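Long-range contact in periplasmic molybdate-binding protein (Azotobacter vinelandii, PDB 1ATG), which binds tungstate in a pocket between its two domains and probably serves as the periplasmic molybdate-binding component of an ABC transporter: residues Lys3-Thr8 and Ala47-Phe52. Numbering follows the deposited sequence.
With WO4 (tungstate(VI)ion), chain B; EDO (1,2-ethanediol), chain F.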
ATOM      1  N   LYS A   3      -4.766   5.823  17.929  1.00 11.75           N
ATOM      2  CA  LYS A   3      -5.064   4.555  17.258  1.00 12.00           C
ATOM      3  C   LYS A   3      -5.081   4.815  15.752  1.00 10.11           C
ATOM      4  O   LYS A   3      -5.913   5.557  15.264  1.00 12.01           O
ATOM      5  CB  LYS A   3      -6.399   3.989  17.736  1.00 13.20           C
ATOM      6  CG  LYS A   3      -6.412   3.711  19.238  1.00 17.85           C
ATOM      7  CD  LYS A   3      -7.827   3.509  19.760  1.00 22.14           C
ATOM      8  CE  LYS A   3      -8.617   4.804  19.800  1.00 27.86           C
ATOM      9  NZ  LYS A   3     -10.046   4.588  20.167  1.00 28.93           N
ATOM     10  N   VAL A   4      -4.076   4.244  15.079  1.00  9.90           N
ATOM     11  CA  VAL A   4      -3.911   4.462  13.646  1.00 10.42           C
ATOM     12  C   VAL A   4      -4.094   3.164  12.857  1.00  9.62           C
ATOM     13  O   VAL A   4      -3.470   2.169  13.198  1.00 11.44           O
ATOM     14  CB  VAL A   4      -2.501   5.023  13.368  1.00 10.96           C
ATOM     15  CG1 VAL A   4      -2.255   5.250  11.883  1.00 11.22           C
ATOM     16  CG2 VAL A   4      -2.296   6.336  14.122  1.00 11.71           C
ATOM     17  N   VAL A   5      -4.924   3.244  11.839  1.00  8.85           N
ATOM     18  CA  VAL A   5      -5.167   2.096  10.963  1.00  8.34           C
ATOM     19  C   VAL A   5      -4.598   2.414   9.584  1.00  7.14           C
ATOM     20  O   VAL A   5      -4.742   3.515   9.066  1.00  7.46           O
ATOM     21  CB  VAL A   5      -6.653   1.724  10.900  1.00  9.17           C
ATOM     22  CG1 VAL A   5      -7.481   2.835  10.286  1.00 10.92           C
ATOM     23  CG2 VAL A   5      -6.845   0.401  10.158  1.00  9.95           C
ATOM     24  N   THR A   6      -3.921   1.425   9.015  1.00  7.32           N
ATOM     25  CA  THR A   6      -3.292   1.613   7.718  1.00  6.70           C
ATOM     26  C   THR A   6      -3.610   0.504   6.732  1.00  6.06           C
ATOM     27  O   THR A   6      -3.704  -0.669   7.077  1.00  7.02           O
ATOM     28  CB  THR A   6      -1.768   1.746   7.866  1.00  7.45           C
ATOM     29  OG1 THR A   6      -1.181   2.033   6.581  1.00  6.86           O
ATOM     30  CG2 THR A   6      -1.088   0.487   8.393  1.00  8.01           C
ATOM     31  N   ALA A   7      -3.702   0.900   5.475  1.00  5.52           N
ATOM     32  CA  ALA A   7      -3.679  -0.035   4.347  1.00  5.30           C
ATOM     33  C   ALA A   7      -2.413  -0.861   4.531  1.00  4.72           C
ATOM     34  O   ALA A   7      -1.346  -0.343   4.903  1.00  5.32           O
ATOM     35  CB  ALA A   7      -3.646   0.753   3.055  1.00  5.48           C
ATOM     36  N   THR A   8      -2.487  -2.155   4.191  1.00  5.40           N
ATOM     37  CA  THR A   8      -1.390  -3.052   4.452  1.00  5.04           C
ATOM     38  C   THR A   8      -0.090  -2.679   3.759  1.00  4.11           C
ATOM     39  O   THR A   8       0.955  -2.969   4.354  1.00  4.64           O
ATOM     40  CB  THR A   8      -1.675  -4.529   4.115  1.00  4.82           C
ATOM     41  OG1 THR A   8      -1.781  -4.732   2.708  1.00  4.71           O
ATOM     42  CG2 THR A   8      -2.930  -5.033   4.804  1.00  6.66           C
ATOM     43  N   ALA A  47     -15.731   1.958  13.628  1.00 11.77           N
ATOM     44  CA  ALA A  47     -14.483   1.520  14.242  1.00 12.17           C
ATOM     45  C   ALA A  47     -13.777   2.716  14.879  1.00 13.99           C
ATOM     46  O   ALA A  47     -13.611   3.759  14.252  1.00 13.99           O
ATOM     47  CB  ALA A  47     -13.555   0.875  13.223  1.00 12.60           C
ATOM     48  N   PRO A  48     -13.340   2.560  16.118  1.00 15.79           N
ATOM     49  CA  PRO A  48     -12.750   3.645  16.881  1.00 17.47           C
ATOM     50  C   PRO A  48     -11.285   3.909  16.589  1.00 16.46           C
ATOM     51  O   PRO A  48     -10.421   3.729  17.445  1.00 19.82           O
ATOM     52  CB  PRO A  48     -13.011   3.231  18.333  1.00 19.53           C
ATOM     53  CG  PRO A  48     -12.958   1.748  18.294  1.00 20.35           C
ATOM     54  CD  PRO A  48     -13.524   1.346  16.957  1.00 19.25           C
ATOM     55  N   TYR A  49     -11.013   4.349  15.366  1.00 12.90           N
ATOM     56  CA  TYR A  49      -9.658   4.716  14.967  1.00 11.67           C
ATOM     57  C   TYR A  49      -9.589   6.244  14.946  1.00 12.43           C
ATOM     58  O   TYR A  49     -10.601   6.911  14.740  1.00 12.93           O
ATOM     59  CB  TYR A  49      -9.307   4.158  13.592  1.00 11.93           C
ATOM     60  CG  TYR A  49      -9.184   2.651  13.534  1.00 12.57           C
ATOM     61  CD1 TYR A  49      -8.251   2.002  14.321  1.00 12.12           C
ATOM     62  CD2 TYR A  49      -9.984   1.884  12.696  1.00 12.25           C
ATOM     63  CE1 TYR A  49      -8.103   0.627  14.292  1.00 12.89           C
ATOM     64  CE2 TYR A  49      -9.834   0.506  12.648  1.00 12.19           C
ATOM     65  CZ  TYR A  49      -8.908  -0.110  13.449  1.00 12.93           C
ATOM     66  OH  TYR A  49      -8.758  -1.482  13.408  1.00 15.19           O
ATOM     67  N   ASN A  50      -8.389   6.780  15.127  1.00 10.70           N
ATOM     68  CA  ASN A  50      -8.183   8.218  15.086  1.00 12.09           C
ATOM     69  C   ASN A  50      -7.740   8.708  13.712  1.00 10.41           C
ATOM     70  O   ASN A  50      -8.115   9.779  13.258  1.00 10.16           O
ATOM     71  CB  ASN A  50      -7.120   8.622  16.120  1.00 12.02           C
ATOM     72  CG  ASN A  50      -7.593   8.265  17.526  1.00 11.70           C
ATOM     73  OD1 ASN A  50      -6.906   7.595  18.268  1.00 12.74           O
ATOM     74  ND2 ASN A  50      -8.792   8.742  17.826  1.00 13.32           N
ATOM     75  N   VAL A  51      -6.885   7.907  13.059  1.00 10.10           N
ATOM     76  CA  VAL A  51      -6.286   8.238  11.774  1.00  8.84           C
ATOM     77  C   VAL A  51      -6.324   7.006  10.851  1.00  7.51           C
ATOM     78  O   VAL A  51      -6.088   5.902  11.322  1.00  8.95           O
ATOM     79  CB  VAL A  51      -4.812   8.661  11.950  1.00  9.03           C
ATOM     80  CG1 VAL A  51      -4.078   8.848  10.626  1.00 11.24           C
ATOM     81  CG2 VAL A  51      -4.661   9.940  12.772  1.00 11.52           C
ATOM     82  N   PHE A  52      -6.583   7.266   9.581  1.00  7.73           N
ATOM     83  CA  PHE A  52      -6.610   6.228   8.562  1.00  7.17           C
ATOM     84  C   PHE A  52      -5.677   6.628   7.409  1.00  6.21           C
ATOM     85  O   PHE A  52      -5.842   7.674   6.812  1.00  7.04           O
ATOM     86  CB  PHE A  52      -8.031   6.036   8.035  1.00  8.43           C
ATOM     87  CG  PHE A  52      -8.226   5.183   6.817  1.00  7.29           C
ATOM     88  CD1 PHE A  52      -7.515   4.021   6.551  1.00  7.40           C
ATOM     89  CD2 PHE A  52      -9.200   5.564   5.906  1.00  8.75           C
ATOM     90  CE1 PHE A  52      -7.771   3.286   5.403  1.00  8.35           C
ATOM     91  CE2 PHE A  52      -9.461   4.819   4.765  1.00  8.66           C
ATOM     92  CZ  PHE A  52      -8.744   3.671   4.516  1.00  8.25           C
TER
HETATM   93  W   WO4 B 250      -3.603  -2.301   0.157  1.00  5.39           W
HETATM   94  O1  WO4 B 250      -3.562  -3.965   0.778  1.00  5.04           O
HETATM   95  O2  WO4 B 250      -2.263  -1.382   0.750  1.00  3.47           O
HETATM   96  O3  WO4 B 250      -3.527  -2.281  -1.608  1.00  6.63           O
HETATM   97  O4  WO4 B 250      -5.096  -1.479   0.639  1.00  4.45           O
HETATM   98  C1  EDO F 402      -8.138  -3.511  10.404  0.50 15.93           C
HETATM   99  O1  EDO F 402      -9.062  -2.468  11.039  0.50 13.91           O
HETATM  100  C2  EDO F 402      -7.857  -4.762  11.251  0.50 16.34           C
HETATM  101  O2  EDO F 402      -9.220  -5.459  11.582  0.50 18.85           O
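In the parallel pairing of strand 2-7 with strand 51-53, part of the periplasmic binding-protein fold, Val4 lies beside Val51 and Val5 beside Phe52. Val5 N donates an almost straight hydrogen bond (172°) to Val51 O at 2.9 Å. Where the second strand begins, Lys3 O takes Asn50 N at 2.8 Å and, more weakly, Val51 N. Asn50 returns a hydrogen bond through its side chain, OD1 receiving Lys3 N in the carbonyl plane on a lone pair at 2.8 Å. The Lys3 chain bends at chi3 (-72°), which turns CE toward Pro48 O, and NZ at its end hydrogen-bonds that oxygen at 2.9 Å, 34° out of the carbonyl plane; Pro48 is the centre of an inverse gamma turn. Both strands run toward the cleft between the domains, and past the end of the first, Thr8 OG1 donates a hydrogen bond to O1 of the bound tungstate at 2.7 Å. Val5 CB sits over the middle of the Tyr49 ring, 3.6 Å from its centroid, a CH-pi contact, while Val5 CG1 packs against Phe52 CD1 at 3.9 Å. An alanine in place of Tyr49 would probably leave Val5 CB without its aromatic cover and open a gap beside Ser32. On the sheet face carrying Val5 and Phe52, Val39 of helix 36-44 touches both side chains.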